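Local coordinates for protein AgaA (Rhizobium radiobacter, PDB 6HLX) that binds the opine agropinic acid as the periplasmic substrate-binding protein of an ABC transporter, which imports it into the bacterium, at residues L120-I128 with G420-R429. Numbering follows the deposited sequence.
With EDO (1,2-ethanediol), chain B.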
# COMPACT_ATOMS: atom_id res chain seq x y z
N LEU A 120 18.84 2.93 -16.12
CA LEU A 120 17.91 1.81 -16.18
C LEU A 120 18.19 0.94 -17.40
O LEU A 120 18.66 1.44 -18.42
CB LEU A 120 16.45 2.30 -16.23
CG LEU A 120 15.97 3.34 -15.20
CD1 LEU A 120 14.44 3.50 -15.30
CD2 LEU A 120 16.40 2.99 -13.78
N SER A 121 17.88 -0.37 -17.29
CA SER A 121 18.05 -1.30 -18.40
C SER A 121 16.91 -1.10 -19.42
O SER A 121 17.10 -1.35 -20.61
CB SER A 121 18.10 -2.74 -17.88
OG SER A 121 17.05 -2.99 -16.95
N THR A 122 15.71 -0.66 -18.94
CA THR A 122 14.55 -0.33 -19.79
C THR A 122 13.96 1.00 -19.28
O THR A 122 14.01 1.24 -18.08
CB THR A 122 13.49 -1.46 -19.78
OG1 THR A 122 13.10 -1.76 -18.43
CG2 THR A 122 13.95 -2.73 -20.52
N PRO A 123 13.35 1.84 -20.14
CA PRO A 123 12.82 3.13 -19.64
C PRO A 123 11.66 2.99 -18.68
O PRO A 123 10.90 2.02 -18.75
CB PRO A 123 12.35 3.84 -20.91
CG PRO A 123 13.00 3.14 -22.05
CD PRO A 123 13.19 1.72 -21.61
N SER A 124 11.54 3.97 -17.77
CA SER A 124 10.42 4.00 -16.84
C SER A 124 10.07 5.43 -16.46
O SER A 124 10.79 6.07 -15.66
CB SER A 124 10.67 3.17 -15.59
OG SER A 124 9.51 3.26 -14.77
N VAL A 125 8.91 5.89 -16.94
CA VAL A 125 8.38 7.21 -16.57
C VAL A 125 7.81 7.15 -15.11
O VAL A 125 7.37 8.18 -14.59
CB VAL A 125 7.29 7.69 -17.57
CG1 VAL A 125 7.88 7.87 -18.97
CG2 VAL A 125 6.10 6.72 -17.59
N ALA A 126 7.77 5.95 -14.49
CA ALA A 126 7.23 5.76 -13.12
C ALA A 126 8.33 5.59 -12.06
O ALA A 126 8.01 5.44 -10.88
CB ALA A 126 6.31 4.56 -13.10
N MET A 127 9.61 5.56 -12.47
CA MET A 127 10.72 5.35 -11.54
C MET A 127 10.72 6.38 -10.41
O MET A 127 10.95 6.00 -9.26
CB MET A 127 12.07 5.34 -12.29
CG MET A 127 13.28 4.99 -11.40
SD MET A 127 13.07 3.45 -10.45
CE MET A 127 12.97 2.25 -11.75
N ILE A 128 10.50 7.68 -10.73
CA ILE A 128 10.48 8.69 -9.65
C ILE A 128 9.38 8.36 -8.62
O ILE A 128 9.61 8.42 -7.40
CB ILE A 128 10.34 10.13 -10.23
CG1 ILE A 128 11.60 10.54 -11.03
CG2 ILE A 128 10.06 11.16 -9.13
CD1 ILE A 128 12.90 10.73 -10.20
N GLY A 420 3.87 0.90 -22.02
CA GLY A 420 3.22 1.97 -21.28
C GLY A 420 4.20 2.78 -20.44
O GLY A 420 4.10 4.00 -20.38
N ARG A 421 5.15 2.08 -19.78
CA ARG A 421 6.17 2.67 -18.90
C ARG A 421 7.27 3.39 -19.67
O ARG A 421 7.96 4.23 -19.10
CB ARG A 421 6.85 1.53 -18.12
CG ARG A 421 7.06 1.81 -16.66
CD ARG A 421 7.75 0.60 -16.03
NE ARG A 421 6.90 -0.60 -16.05
CZ ARG A 421 7.16 -1.70 -16.76
NH1 ARG A 421 8.26 -1.78 -17.51
NH2 ARG A 421 6.35 -2.74 -16.69
N ALA A 422 7.47 3.03 -20.95
CA ALA A 422 8.54 3.58 -21.79
C ALA A 422 8.07 4.76 -22.66
O ALA A 422 8.90 5.45 -23.25
CB ALA A 422 9.10 2.48 -22.69
N THR A 423 6.76 4.95 -22.74
CA THR A 423 6.16 5.98 -23.58
C THR A 423 5.95 7.21 -22.74
O THR A 423 5.30 7.14 -21.70
CB THR A 423 4.87 5.43 -24.22
OG1 THR A 423 5.22 4.29 -25.00
CG2 THR A 423 4.17 6.46 -25.10
N VAL A 424 6.54 8.33 -23.16
CA VAL A 424 6.45 9.56 -22.39
C VAL A 424 5.13 10.27 -22.68
O VAL A 424 4.46 10.65 -21.73
CB VAL A 424 7.70 10.47 -22.55
CG1 VAL A 424 7.64 11.65 -21.58
CG2 VAL A 424 9.00 9.67 -22.34
N ASP A 425 4.75 10.41 -23.96
CA ASP A 425 3.51 11.07 -24.38
C ASP A 425 2.24 10.39 -23.87
O ASP A 425 1.93 9.27 -24.30
CB ASP A 425 3.47 11.20 -25.92
CG ASP A 425 2.27 11.93 -26.50
OD1 ASP A 425 1.48 12.51 -25.72
OD2 ASP A 425 2.11 11.90 -27.74
N LYS A 426 1.48 11.07 -22.98
CA LYS A 426 0.23 10.53 -22.39
C LYS A 426 -0.87 10.26 -23.44
O LYS A 426 -1.70 9.36 -23.23
CB LYS A 426 -0.28 11.40 -21.23
CG LYS A 426 0.62 11.26 -20.00
CD LYS A 426 -0.11 11.38 -18.66
CE LYS A 426 0.84 11.01 -17.54
NZ LYS A 426 0.31 11.38 -16.20
N ALA A 427 -0.86 10.97 -24.59
CA ALA A 427 -1.84 10.71 -25.67
C ALA A 427 -1.59 9.30 -26.28
O ALA A 427 -2.53 8.61 -26.71
CB ALA A 427 -1.73 11.78 -26.75
N GLU A 428 -0.32 8.87 -26.29
CA GLU A 428 0.04 7.53 -26.78
C GLU A 428 -0.10 6.52 -25.63
O GLU A 428 -0.58 5.40 -25.84
CB GLU A 428 1.47 7.52 -27.37
CG GLU A 428 1.58 8.28 -28.69
CD GLU A 428 0.56 7.88 -29.75
OE1 GLU A 428 0.49 6.68 -30.08
OE2 GLU A 428 -0.18 8.78 -30.22
N ARG A 429 0.27 6.93 -24.42
CA ARG A 429 0.16 6.02 -23.27
C ARG A 429 -1.29 5.57 -23.05
O ARG A 429 -1.52 4.41 -22.73
CB ARG A 429 0.67 6.67 -21.97
CG ARG A 429 2.17 6.86 -21.89
CD ARG A 429 2.57 7.37 -20.50
NE ARG A 429 2.68 6.26 -19.55
CZ ARG A 429 2.73 6.41 -18.23
NH1 ARG A 429 2.86 5.34 -17.44
NH2 ARG A 429 2.67 7.62 -17.69
C1 EDO B . 8.26 8.72 -25.85
O1 EDO B . 8.85 7.48 -26.15
C2 EDO B . 6.98 8.91 -26.66
O2 EDO B . 6.42 10.13 -26.28
O HOH W 1 10.87 -0.37 -17.24
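V125 packs against R421 and R429, where helices 411-422 and 426-443 meet, in this periplasmic binding protein fold. It belongs to a type I beta turn, S124 to M127, that follows the loop after strand 115-120 and leads into helix 127-131. Its backbone N donates to R421 O at 2.9 Å, nearly straight (161°). The same oxygen lies 3.3 Å from S124 CA in a CA-H...O contact. This oxygen, near the C-terminal end of helix 411-422, thus meets both S124 and V125.

From CB, which sits 3.8 Å from R421 O, the V125 side chain forks. With chi1 at -63°, CG1 is anti to the carbonyl carbon, and CG2 takes the site flanked by both backbone branches. CG1 lies against R421 O and T423 O and packs on V424 CG2 at 4.0 Å. CG2 rests over the centre of one face of the R429 guanidinium, 3.4 Å from R429 CZ. That group is also held by its NE, which donates to G420 O. Its NH1 forms a salt bridge with D385 and a hydrogen bond with Y433.

Next to V125, S124 OG touches R421 CG and CD, and accepts a capping bond from A126 N. P123 CB packs on A422 CB at 3.9 Å. The R421 guanidinium forms salt bridges with D418 and D387. One water joins the two segments: it donates to P123 O at 2.8 Å and accepts from R421 NH1 at 3.0 Å.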